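Local coordinates for SalCYP truncation (Salinispora tropica, PDB 7ABB), which belongs to the cytochrome P450 family and holds a heme c within its largely helical fold, at residues 96-101 against 204-209; 196-201 against 220-225; 247-252 against 373-378; 358-361 against 365-368. One frame throughout, in Å; residues are numbered along the deposited sequence.

How the contacts relate
The four contacts form two clusters on the chain. Contacts 1 and 2, with centres 14 Å apart, join where helix 206-210 follows helix 182-199: Arg197 NE of contact 2 makes a salt bridge to Asp205 OD2 of contact 1 at 3.1 Å. Contacts 3 and 4, 13 Å apart between centres, meet around Tyr366 and Leu368; Tyr366 OH lies 3.2 Å from Leu251 CB. Contacts 1 and 3 lie on opposite sides of the chain's centre, their centres 35 Å apart. Contact 1 has the direct link to the ligand: Phe99 touches the heme c. The side chain of Arg225 in contact 2 is about 14 Å from the heme c. That of Leu378 in contact 3 is about 13 Å from the heme c.

Contact 1 (96-101 against 204-209); sequences AAWFTP and GDLTSA
Trp98 reaches from the short 3-10 turn at residues 97-98 to the start of helix 206-210, where Gly204, Leu206 and Ala209 receive its indole. The CA-CB bond already aims at the helix, and CG opposite the carbonyl carbon (chi1 -81°) carries the indole across to the helix start. Along the ring, CD1 comes within 3.9 Å of Leu206 CB, while on the fused bond CD2 lies 3.7 Å from Leu206 CD1. That methyl sits over one face of the indole, 3.9 Å from the centroid of the six-membered ring and only 18° off its normal, a CH-pi contact. NE1 turns its N-H to Gly204 O at 3.0 Å; the bond is moderately bent (149°) and the oxygen lies near the ring plane, so the indole is fixed at its edge as well as over its face. Next to NE1, CE2 passes 3.7 Å from Leu206 CA. At the far end CH2 presses at 3.4 Å on CB of Ala209, one turn after the N-cap Asp205. The receiving backbone is shaped by that N-cap: Asp205 OD2 accepts from Ser208 N at 2.9 Å and also from Ser208 OG, which holds the first turn together. Trp213 packs on both Trp98 and Leu206. The neighbour Phe99 is part of the heme c pocket and touches the heme, so this tryptophan docks a loop lining that pocket onto an N-capped helix; helices 182-199 and 206-210 probably correspond to the G and H helices of P450s.

Contact 2 (196-201 against 220-225); sequences RRRTEP and VSDADR
Arg198 meets Asp222 because its chain starts anti to the backbone N, runs straight through CG and CD, and then bends at chi3 (-84°), bringing the NH1 edge of the guanidinium to the carboxylate. Asp222 comes from the opposite direction, its CG placed anti to its own carbonyl carbon, and Arg225 repeats that first torsion one turn later, then stays extended out to NE. Both guanidiniums meet Asp222 OD1. Arg198 NH1 donates to Asp222 OD1 at 3.0 Å in a fairly straight bond (162°), the oxygen lying close to the guanidinium plane and being approached on the syn side of the carboxylate. From within its own helix Arg225 NH1 comes to the same OD1 at 2.7 Å, a salt bridge whose hydrogen bond is bent and weak. The two arginines stand 3.5 Å apart, NH1 to NH1, with planes 90° to each other: Arg198 arrives edge-on over the face of Arg225, and the shared carboxylate would offset the charge of both. Val220 CG1 lies 3.9 Å above the opposite face of the Arg225 guanidinium, over its centre. Arg225 is buried and held by several partners: NH2 bonds to Thr210 O, and NH1 also makes a weak bond to Val220 O. Arg198 remains exposed. Ser221 is the N-cap, its OG accepting from Asp224 N at 3.1 Å, and the start of the helix probably also favours the negative Asp222. This partly buried salt-bridge network joins the end of helix 182-199 to the start of helix 222-235, probably the first half of the long central helix of P450s.

Contact 3 (247-252 against 373-378); sequences GIQHLA and VEPPFL
Gln249 inserts its side-chain amide between Pro375 and Leu378, with Pro376 at its edge. NE2 donates to Pro376 O at 2.9 Å; the bond is nearly straight (164°) and the oxygen lies close to the amide plane, though the donor is tilted from the carbonyl plane. The flat group is sandwiched. Over one face lie CB and CG of Pro375, with CB 3.4 Å from Gln249 OE1, and the proline and the glutamine chain run past one another in opposite directions. Over the other face lies Leu378: its CG is 3.7 Å from Gln249 NE2, and CD2 is 3.7 Å from OE1. Thus a buried polar group rests largely among apolar carbons, with one backbone carbonyl answering its N-H. What sends it there is a fully stretched chain, CG anti to the backbone N and CD carried straight on, so that the amide stands clear of the helix. Further out, Leu378 N is bonded to Asn246 OD1 and Glu374 OE1 to His253 NE2, two more ties of this loop to helix 238-253. That helix, probably the second half of the long central helix of P450s, lies between this loop on one side and helix 345-362, touched by Ile248 and Leu251, on another.

Contact 4 (358-361 against 365-368); sequences EWHE and DYRL
Tyr366 and the pair Trp359 and His360 fill a buried corner where the chain folds back after helix 345-362. Tyr366 holds the crowded position, its CG between the backbone N and the carbonyl carbon (chi1 52°), which turns the ring back toward the helix it has just left. Trp359 carries its indole out toward Tyr366, CG anti to the backbone N, so that NE1 reaches over one face of the phenol, toward the rim on the CD1-CE1 side and 3.4 Å from Tyr366 CE1. The planes are 85° apart and the centroids 4.6 Å, an edge-to-face pair in which the pyrrole edge points at the phenol. The three rings make an aromatic cluster at the end of the helix that lies where P450s carry their L helix. His360 is bonded through ND1 to Trp356 O, one turn back along the helix, which holds the imidazole's rotation. It meets the rim of the phenol, with CD2 near the plane of the Tyr366 ring; the edge of Tyr366 runs toward the imidazole face, offset, the rings 67° apart. His360 NE2 and Tyr366 OH share a weak hydrogen bond of 2.8 Å. Beyond the cluster, Arg258 makes a cation-pi contact with Tyr366, and Phe130 meets Trp359 edge-to-face.

Contact 1 (96-101 against 204-209)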
loop_
_atom_site.group_PDB
_atom_site.type_symbol
_atom_site.label_atom_id
_atom_site.label_comp_id
_atom_site.label_asym_id
_atom_site.label_seq_id
_atom_site.Cartn_x
_atom_site.Cartn_y
_atom_site.Cartn_z
ATOM N N ALA A 96 9.313 3.664 -14.831
ATOM C CA ALA A 96 10.178 2.835 -13.998
ATOM C C ALA A 96 11.280 3.644 -13.322
ATOM O O ALA A 96 11.572 3.427 -12.138
ATOM C CB ALA A 96 10.767 1.697 -14.840
ATOM N N ALA A 97 11.894 4.588 -14.042
ATOM C CA ALA A 97 13.054 5.301 -13.517
ATOM C C ALA A 97 12.746 6.047 -12.227
ATOM O O ALA A 97 13.653 6.296 -11.418
ATOM C CB ALA A 97 13.587 6.301 -14.548
ATOM N N TRP A 98 11.496 6.450 -12.022
ATOM C CA TRP A 98 11.165 7.248 -10.855
ATOM C C TRP A 98 10.855 6.384 -9.645
ATOM O O TRP A 98 10.608 6.930 -8.565
ATOM C CB TRP A 98 9.975 8.167 -11.137
ATOM C CG TRP A 98 10.376 9.432 -11.869
ATOM C CD1 TRP A 98 10.683 10.643 -11.314
ATOM C CD2 TRP A 98 10.532 9.594 -13.282
ATOM N NE1 TRP A 98 11.003 11.548 -12.285
ATOM C CE2 TRP A 98 10.925 10.924 -13.509
ATOM C CE3 TRP A 98 10.376 8.738 -14.383
ATOM C CZ2 TRP A 98 11.163 11.420 -14.785
ATOM C CZ3 TRP A 98 10.612 9.229 -15.629
ATOM C CH2 TRP A 98 11.005 10.568 -15.832
ATOM N N PHE A 99 10.917 5.061 -9.807
ATOM C CA PHE A 99 10.442 4.133 -8.784
ATOM C C PHE A 99 11.346 2.921 -8.622
ATOM O O PHE A 99 10.897 1.897 -8.109
ATOM C CB PHE A 99 9.012 3.719 -9.113
ATOM C CG PHE A 99 8.058 4.862 -9.021
ATOM C CD1 PHE A 99 7.584 5.309 -7.804
ATOM C CD2 PHE A 99 7.684 5.549 -10.167
ATOM C CE1 PHE A 99 6.729 6.407 -7.731
ATOM C CE2 PHE A 99 6.833 6.654 -10.081
ATOM C CZ PHE A 99 6.361 7.070 -8.876
ATOM N N THR A 100 12.601 3.016 -9.017
ATOM C CA THR A 100 13.533 1.925 -8.818
ATOM C C THR A 100 14.050 1.862 -7.388
ATOM O O THR A 100 14.027 2.858 -6.653
ATOM C CB THR A 100 14.736 2.093 -9.720
ATOM O OG1 THR A 100 15.359 3.349 -9.416
ATOM C CG2 THR A 100 14.328 2.028 -11.181
ATOM N N PRO A 101 14.631 0.725 -7.007
ATOM C CA PRO A 101 15.386 0.697 -5.752
ATOM C C PRO A 101 16.471 1.748 -5.697
ATOM O O PRO A 101 16.652 2.368 -4.638
ATOM C CB PRO A 101 15.946 -0.739 -5.724
ATOM C CG PRO A 101 14.986 -1.515 -6.509
ATOM C CD PRO A 101 14.566 -0.607 -7.633
ATOM N N GLY A 204 14.114 16.249 -14.999
ATOM C CA GLY A 204 14.084 15.238 -13.960
ATOM C C GLY A 204 12.774 15.133 -13.212
ATOM O O GLY A 204 12.550 14.136 -12.505
ATOM N N ASP A 205 11.910 16.132 -13.337
ATOM C CA ASP A 205 10.594 16.117 -12.717
ATOM C C ASP A 205 9.671 15.175 -13.483
ATOM O O ASP A 205 9.610 15.240 -14.710
ATOM C CB ASP A 205 10.044 17.540 -12.737
ATOM C CG ASP A 205 8.599 17.624 -12.335
ATOM O OD1 ASP A 205 8.314 17.395 -11.142
ATOM O OD2 ASP A 205 7.758 17.963 -13.197
ATOM N N LEU A 206 8.936 14.321 -12.749
ATOM C CA LEU A 206 8.115 13.297 -13.400
ATOM C C LEU A 206 7.105 13.922 -14.357
ATOM O O LEU A 206 7.037 13.547 -15.530
ATOM C CB LEU A 206 7.410 12.439 -12.344
ATOM C CG LEU A 206 6.370 11.471 -12.898
ATOM C CD1 LEU A 206 7.000 10.475 -13.869
ATOM C CD2 LEU A 206 5.689 10.709 -11.757
ATOM N N THR A 207 6.294 14.869 -13.870
ATOM C CA THR A 207 5.266 15.460 -14.729
ATOM C C THR A 207 5.882 16.109 -15.969
ATOM O O THR A 207 5.357 15.977 -17.081
ATOM C CB THR A 207 4.441 16.485 -13.946
ATOM O OG1 THR A 207 3.842 15.847 -12.815
ATOM C CG2 THR A 207 3.347 17.109 -14.825
ATOM N N SER A 208 6.987 16.832 -15.788
ATOM C CA SER A 208 7.657 17.468 -16.914
ATOM C C SER A 208 8.106 16.439 -17.939
ATOM O O SER A 208 7.990 16.667 -19.147
ATOM C CB SER A 208 8.856 18.289 -16.425
ATOM O OG SER A 208 8.467 19.264 -15.463
ATOM N N ALA A 209 8.604 15.292 -17.470
ATOM C CA ALA A 209 9.053 14.250 -18.380
ATOM C C ALA A 209 7.907 13.774 -19.255
ATOM O O ALA A 209 8.103 13.487 -20.441
ATOM C CB ALA A 209 9.646 13.077 -17.593
#

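Contact 2 (196-201 against 220-225)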
loop_
_atom_site.group_PDB
_atom_site.type_symbol
_atom_site.label_atom_id
_atom_site.label_comp_id
_atom_site.label_asym_id
_atom_site.label_seq_id
_atom_site.Cartn_x
_atom_site.Cartn_y
_atom_site.Cartn_z
ATOM N N ARG A 196 1.469 24.108 -14.160
ATOM C CA ARG A 196 2.724 24.658 -13.652
ATOM C C ARG A 196 3.915 24.130 -14.439
ATOM O O ARG A 196 4.781 24.900 -14.873
ATOM C CB ARG A 196 2.885 24.326 -12.164
ATOM C CG ARG A 196 4.232 24.777 -11.559
ATOM C CD ARG A 196 4.554 24.082 -10.240
ATOM N NE ARG A 196 3.763 24.573 -9.120
ATOM C CZ ARG A 196 3.986 25.708 -8.467
ATOM N NH1 ARG A 196 4.970 26.525 -8.830
ATOM N NH2 ARG A 196 3.201 26.032 -7.448
ATOM N N ARG A 197 3.979 22.809 -14.628
ATOM C CA ARG A 197 5.145 22.217 -15.267
ATOM C C ARG A 197 5.156 22.485 -16.765
ATOM O O ARG A 197 6.231 22.590 -17.357
ATOM C CB ARG A 197 5.193 20.721 -14.978
ATOM C CG ARG A 197 5.378 20.410 -13.500
ATOM C CD ARG A 197 6.625 21.057 -12.919
ATOM N NE ARG A 197 6.961 20.506 -11.606
ATOM C CZ ARG A 197 7.475 21.192 -10.581
ATOM N NH1 ARG A 197 7.724 22.493 -10.668
ATOM N NH2 ARG A 197 7.737 20.557 -9.447
ATOM N N ARG A 198 3.984 22.600 -17.385
ATOM C CA ARG A 198 3.947 22.944 -18.801
ATOM C C ARG A 198 4.492 24.349 -19.025
ATOM O O ARG A 198 5.255 24.585 -19.966
ATOM C CB ARG A 198 2.519 22.798 -19.325
ATOM C CG ARG A 198 2.429 22.799 -20.844
ATOM C CD ARG A 198 1.022 22.482 -21.340
ATOM N NE ARG A 198 0.743 21.046 -21.417
ATOM C CZ ARG A 198 1.289 20.227 -22.312
ATOM N NH1 ARG A 198 0.964 18.940 -22.325
ATOM N NH2 ARG A 198 2.168 20.690 -23.198
ATOM N N THR A 199 4.163 25.283 -18.128
ATOM C CA THR A 199 4.707 26.635 -18.213
ATOM C C THR A 199 6.193 26.667 -17.879
ATOM O O THR A 199 6.967 27.371 -18.537
ATOM C CB THR A 199 3.945 27.553 -17.264
ATOM O OG1 THR A 199 2.569 27.596 -17.660
ATOM C CG2 THR A 199 4.534 28.965 -17.306
ATOM N N GLU A 200 6.609 25.937 -16.845
ATOM C CA GLU A 200 8.001 25.904 -16.402
ATOM C C GLU A 200 8.406 24.453 -16.180
ATOM O O GLU A 200 8.395 23.960 -15.045
ATOM C CB GLU A 200 8.195 26.719 -15.124
ATOM C CG GLU A 200 8.261 28.227 -15.346
ATOM C CD GLU A 200 8.513 28.977 -14.059
ATOM O OE1 GLU A 200 7.564 29.119 -13.258
ATOM O OE2 GLU A 200 9.666 29.399 -13.840
ATOM N N PRO A 201 8.769 23.740 -17.241
ATOM C CA PRO A 201 9.203 22.349 -17.070
ATOM C C PRO A 201 10.538 22.270 -16.354
ATOM O O PRO A 201 11.390 23.158 -16.479
ATOM C CB PRO A 201 9.310 21.829 -18.508
ATOM C CG PRO A 201 9.491 23.039 -19.330
ATOM C CD PRO A 201 8.713 24.125 -18.659
ATOM N N VAL A 220 1.077 11.427 -25.124
ATOM C CA VAL A 220 0.267 11.317 -23.921
ATOM C C VAL A 220 -0.660 12.520 -23.823
ATOM O O VAL A 220 -0.260 13.662 -24.075
ATOM C CB VAL A 220 1.177 11.190 -22.687
ATOM C CG1 VAL A 220 0.395 11.400 -21.393
ATOM C CG2 VAL A 220 1.851 9.815 -22.686
ATOM N N SER A 221 -1.913 12.264 -23.456
ATOM C CA SER A 221 -2.904 13.312 -23.267
ATOM C C SER A 221 -2.807 13.896 -21.863
ATOM O O SER A 221 -2.383 13.224 -20.920
ATOM C CB SER A 221 -4.311 12.758 -23.481
ATOM O OG SER A 221 -4.630 11.798 -22.481
ATOM N N ASP A 222 -3.234 15.154 -21.717
ATOM C CA ASP A 222 -3.295 15.732 -20.377
ATOM C C ASP A 222 -4.279 14.960 -19.494
ATOM O O ASP A 222 -4.114 14.925 -18.272
ATOM C CB ASP A 222 -3.670 17.221 -20.437
ATOM C CG ASP A 222 -2.455 18.145 -20.703
ATOM O OD1 ASP A 222 -1.314 17.646 -20.813
ATOM O OD2 ASP A 222 -2.644 19.385 -20.806
ATOM N N ALA A 223 -5.296 14.322 -20.086
ATOM C CA ALA A 223 -6.240 13.541 -19.288
ATOM C C ALA A 223 -5.564 12.325 -18.663
ATOM O O ALA A 223 -5.838 11.973 -17.501
ATOM C CB ALA A 223 -7.423 13.106 -20.150
ATOM N N ASP A 224 -4.695 11.655 -19.426
ATOM C CA ASP A 224 -3.945 10.536 -18.862
ATOM C C ASP A 224 -2.898 11.030 -17.868
ATOM O O ASP A 224 -2.658 10.379 -16.845
ATOM C CB ASP A 224 -3.293 9.709 -19.972
ATOM C CG ASP A 224 -4.274 8.743 -20.662
ATOM O OD1 ASP A 224 -5.409 8.552 -20.172
ATOM O OD2 ASP A 224 -3.900 8.163 -21.704
ATOM N N ARG A 225 -2.273 12.183 -18.140
ATOM C CA ARG A 225 -1.369 12.795 -17.167
ATOM C C ARG A 225 -2.073 13.015 -15.843
ATOM O O ARG A 225 -1.546 12.688 -14.780
ATOM C CB ARG A 225 -0.836 14.139 -17.670
ATOM C CG ARG A 225 0.325 14.020 -18.605
ATOM C CD ARG A 225 0.917 15.365 -19.018
ATOM N NE ARG A 225 1.753 15.120 -20.183
ATOM C CZ ARG A 225 1.341 15.166 -21.437
ATOM N NH1 ARG A 225 0.109 15.558 -21.738
ATOM N NH2 ARG A 225 2.188 14.877 -22.410
#

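Contact 3 (247-252 against 373-378)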
loop_
_atom_site.group_PDB
_atom_site.type_symbol
_atom_site.label_atom_id
_atom_site.label_comp_id
_atom_site.label_asym_id
_atom_site.label_seq_id
_atom_site.Cartn_x
_atom_site.Cartn_y
_atom_site.Cartn_z
ATOM N N GLY A 247 2.740 -2.294 12.171
ATOM C CA GLY A 247 4.021 -2.828 12.610
ATOM C C GLY A 247 4.464 -2.255 13.949
ATOM O O GLY A 247 4.850 -3.001 14.854
ATOM N N ILE A 248 4.448 -0.922 14.086
ATOM C CA ILE A 248 4.840 -0.316 15.363
ATOM C C ILE A 248 3.862 -0.703 16.455
ATOM O O ILE A 248 4.258 -0.862 17.613
ATOM C CB ILE A 248 4.977 1.216 15.246
ATOM C CG1 ILE A 248 5.848 1.723 16.392
ATOM C CG2 ILE A 248 3.649 1.905 15.245
ATOM C CD1 ILE A 248 7.330 1.473 16.116
ATOM N N GLN A 249 2.578 -0.867 16.131
ATOM C CA GLN A 249 1.634 -1.291 17.159
ATOM C C GLN A 249 2.000 -2.668 17.706
ATOM O O GLN A 249 1.928 -2.905 18.924
ATOM C CB GLN A 249 0.211 -1.285 16.608
ATOM C CG GLN A 249 -0.786 -1.725 17.665
ATOM C CD GLN A 249 -2.218 -1.653 17.239
ATOM O OE1 GLN A 249 -2.988 -0.849 17.751
ATOM N NE2 GLN A 249 -2.608 -2.551 16.356
ATOM N N HIS A 250 2.379 -3.596 16.826
ATOM C CA HIS A 250 2.840 -4.897 17.278
ATOM C C HIS A 250 4.069 -4.782 18.172
ATOM O O HIS A 250 4.115 -5.382 19.257
ATOM C CB HIS A 250 3.149 -5.787 16.070
ATOM C CG HIS A 250 3.736 -7.104 16.455
ATOM N ND1 HIS A 250 2.988 -8.259 16.514
ATOM C CD2 HIS A 250 5.004 -7.454 16.775
ATOM C CE1 HIS A 250 3.763 -9.261 16.885
ATOM N NE2 HIS A 250 4.991 -8.807 17.046
ATOM N N LEU A 251 5.096 -4.042 17.727
ATOM C CA LEU A 251 6.293 -3.892 18.550
ATOM C C LEU A 251 5.952 -3.284 19.908
ATOM O O LEU A 251 6.527 -3.669 20.934
ATOM C CB LEU A 251 7.327 -3.043 17.817
ATOM C CG LEU A 251 7.858 -3.617 16.494
ATOM C CD1 LEU A 251 8.781 -2.607 15.802
ATOM C CD2 LEU A 251 8.607 -4.914 16.686
ATOM N N ALA A 252 5.016 -2.334 19.937
ATOM C CA ALA A 252 4.631 -1.697 21.196
ATOM C C ALA A 252 3.926 -2.642 22.153
ATOM O O ALA A 252 3.847 -2.340 23.341
ATOM C CB ALA A 252 3.750 -0.488 20.884
ATOM N N VAL A 373 -3.772 -5.321 26.691
ATOM C CA VAL A 373 -4.987 -5.632 25.955
ATOM C C VAL A 373 -4.580 -5.883 24.522
ATOM O O VAL A 373 -3.632 -5.284 23.979
ATOM C CB VAL A 373 -6.074 -4.538 26.015
ATOM C CG1 VAL A 373 -6.654 -4.437 27.401
ATOM C CG2 VAL A 373 -5.518 -3.206 25.535
ATOM N N GLU A 374 -5.296 -6.797 23.895
ATOM C CA GLU A 374 -4.997 -7.108 22.523
ATOM C C GLU A 374 -5.507 -5.977 21.631
ATOM O O GLU A 374 -6.701 -5.652 21.681
ATOM C CB GLU A 374 -5.643 -8.438 22.137
ATOM C CG GLU A 374 -5.167 -8.945 20.765
ATOM C CD GLU A 374 -3.669 -9.259 20.725
ATOM O OE1 GLU A 374 -3.110 -9.660 21.771
ATOM O OE2 GLU A 374 -3.055 -9.111 19.645
ATOM N N PRO A 375 -4.668 -5.346 20.822
ATOM C CA PRO A 375 -5.131 -4.213 20.029
ATOM C C PRO A 375 -5.755 -4.683 18.730
ATOM O O PRO A 375 -5.526 -5.826 18.313
ATOM C CB PRO A 375 -3.851 -3.419 19.773
ATOM C CG PRO A 375 -2.787 -4.439 19.745
ATOM C CD PRO A 375 -3.211 -5.518 20.721
ATOM N N PRO A 376 -6.552 -3.841 18.082
ATOM C CA PRO A 376 -7.192 -4.237 16.824
ATOM C C PRO A 376 -6.280 -4.018 15.633
ATOM O O PRO A 376 -5.353 -3.213 15.649
ATOM C CB PRO A 376 -8.405 -3.309 16.755
ATOM C CG PRO A 376 -7.912 -2.041 17.387
ATOM C CD PRO A 376 -6.948 -2.477 18.490
ATOM N N PHE A 377 -6.574 -4.748 14.556
ATOM C CA PHE A 377 -5.924 -4.445 13.292
ATOM C C PHE A 377 -6.350 -3.044 12.851
ATOM O O PHE A 377 -7.541 -2.713 12.906
ATOM C CB PHE A 377 -6.307 -5.499 12.232
ATOM C CG PHE A 377 -5.662 -5.261 10.885
ATOM C CD1 PHE A 377 -4.335 -5.574 10.676
ATOM C CD2 PHE A 377 -6.378 -4.678 9.855
ATOM C CE1 PHE A 377 -3.720 -5.328 9.448
ATOM C CE2 PHE A 377 -5.769 -4.446 8.602
ATOM C CZ PHE A 377 -4.445 -4.763 8.416
ATOM N N LEU A 378 -5.383 -2.233 12.407
ATOM C CA LEU A 378 -5.600 -0.816 12.113
ATOM C C LEU A 378 -5.915 -0.639 10.636
ATOM O O LEU A 378 -5.126 -1.055 9.793
ATOM C CB LEU A 378 -4.370 0.007 12.481
ATOM C CG LEU A 378 -3.946 -0.150 13.951
ATOM C CD1 LEU A 378 -2.637 0.574 14.174
ATOM C CD2 LEU A 378 -5.026 0.350 14.878
#

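Contact 4 (358-361 against 365-368)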
loop_
_atom_site.group_PDB
_atom_site.type_symbol
_atom_site.label_atom_id
_atom_site.label_comp_id
_atom_site.label_asym_id
_atom_site.label_seq_id
_atom_site.Cartn_x
_atom_site.Cartn_y
_atom_site.Cartn_z
ATOM N N GLU A 358 14.711 5.407 12.574
ATOM C CA GLU A 358 14.831 6.674 13.289
ATOM C C GLU A 358 13.976 6.663 14.553
ATOM O O GLU A 358 14.364 7.255 15.567
ATOM C CB GLU A 358 14.461 7.846 12.372
ATOM C CG GLU A 358 15.419 8.035 11.195
ATOM C CD GLU A 358 16.831 8.221 11.648
ATOM O OE1 GLU A 358 17.065 9.117 12.487
ATOM O OE2 GLU A 358 17.710 7.478 11.178
ATOM N N TRP A 359 12.836 5.970 14.520
ATOM C CA TRP A 359 12.001 5.842 15.708
ATOM C C TRP A 359 12.781 5.191 16.843
ATOM O O TRP A 359 12.787 5.697 17.969
ATOM C CB TRP A 359 10.740 5.035 15.373
ATOM C CG TRP A 359 9.837 4.865 16.555
ATOM C CD1 TRP A 359 9.983 3.960 17.567
ATOM C CD2 TRP A 359 8.673 5.641 16.870
ATOM N NE1 TRP A 359 8.983 4.121 18.478
ATOM C CE2 TRP A 359 8.165 5.145 18.085
ATOM C CE3 TRP A 359 8.018 6.709 16.256
ATOM C CZ2 TRP A 359 7.033 5.678 18.694
ATOM C CZ3 TRP A 359 6.893 7.246 16.859
ATOM C CH2 TRP A 359 6.400 6.709 18.067
ATOM N N HIS A 360 13.458 4.071 16.574
ATOM C CA HIS A 360 14.133 3.363 17.663
ATOM C C HIS A 360 15.404 4.053 18.140
ATOM O O HIS A 360 15.865 3.813 19.261
ATOM C CB HIS A 360 14.399 1.927 17.225
ATOM C CG HIS A 360 13.161 1.095 17.207
ATOM N ND1 HIS A 360 12.289 1.067 16.139
ATOM C CD2 HIS A 360 12.602 0.322 18.168
ATOM C CE1 HIS A 360 11.272 0.272 16.424
ATOM N NE2 HIS A 360 11.436 -0.188 17.653
ATOM N N GLU A 361 15.950 4.971 17.346
ATOM C CA GLU A 361 17.070 5.782 17.802
ATOM C C GLU A 361 16.630 6.780 18.855
ATOM O O GLU A 361 17.351 7.020 19.829
ATOM C CB GLU A 361 17.680 6.508 16.612
ATOM C CG GLU A 361 18.791 7.448 16.992
ATOM C CD GLU A 361 20.001 6.733 17.555
ATOM O OE1 GLU A 361 20.595 7.241 18.536
ATOM O OE2 GLU A 361 20.361 5.668 17.009
ATOM N N ASP A 365 12.251 2.486 23.677
ATOM C CA ASP A 365 11.289 1.768 24.502
ATOM C C ASP A 365 9.983 2.548 24.485
ATOM O O ASP A 365 9.984 3.778 24.639
ATOM C CB ASP A 365 11.828 1.619 25.930
ATOM C CG ASP A 365 11.016 0.661 26.779
ATOM O OD1 ASP A 365 10.086 0.020 26.270
ATOM O OD2 ASP A 365 11.331 0.561 27.975
ATOM N N TYR A 366 8.880 1.843 24.265
ATOM C CA TYR A 366 7.575 2.460 24.108
ATOM C C TYR A 366 6.545 1.352 24.287
ATOM O O TYR A 366 6.879 0.163 24.258
ATOM C CB TYR A 366 7.444 3.178 22.739
ATOM C CG TYR A 366 7.809 2.283 21.568
ATOM C CD1 TYR A 366 9.134 2.115 21.185
ATOM C CD2 TYR A 366 6.834 1.539 20.936
ATOM C CE1 TYR A 366 9.473 1.257 20.157
ATOM C CE2 TYR A 366 7.154 0.702 19.919
ATOM C CZ TYR A 366 8.469 0.555 19.552
ATOM O OH TYR A 366 8.783 -0.314 18.530
ATOM N N ARG A 367 5.282 1.748 24.411
ATOM C CA ARG A 367 4.230 0.773 24.655
ATOM C C ARG A 367 2.883 1.351 24.235
ATOM O O ARG A 367 2.730 2.548 24.019
ATOM C CB ARG A 367 4.203 0.330 26.126
ATOM C CG ARG A 367 3.799 1.441 27.093
ATOM C CD ARG A 367 3.915 1.044 28.560
ATOM N NE ARG A 367 5.295 0.780 28.932
ATOM C CZ ARG A 367 5.687 0.344 30.131
ATOM N NH1 ARG A 367 4.796 0.151 31.111
ATOM N NH2 ARG A 367 6.974 0.130 30.382
ATOM N N LEU A 368 1.898 0.482 24.150
ATOM C CA LEU A 368 0.536 0.961 24.012
ATOM C C LEU A 368 0.027 1.407 25.384
ATOM O O LEU A 368 0.512 0.941 26.417
ATOM C CB LEU A 368 -0.354 -0.138 23.424
ATOM C CG LEU A 368 0.144 -0.649 22.066
ATOM C CD1 LEU A 368 -0.805 -1.755 21.559
ATOM C CD2 LEU A 368 0.282 0.455 21.048
#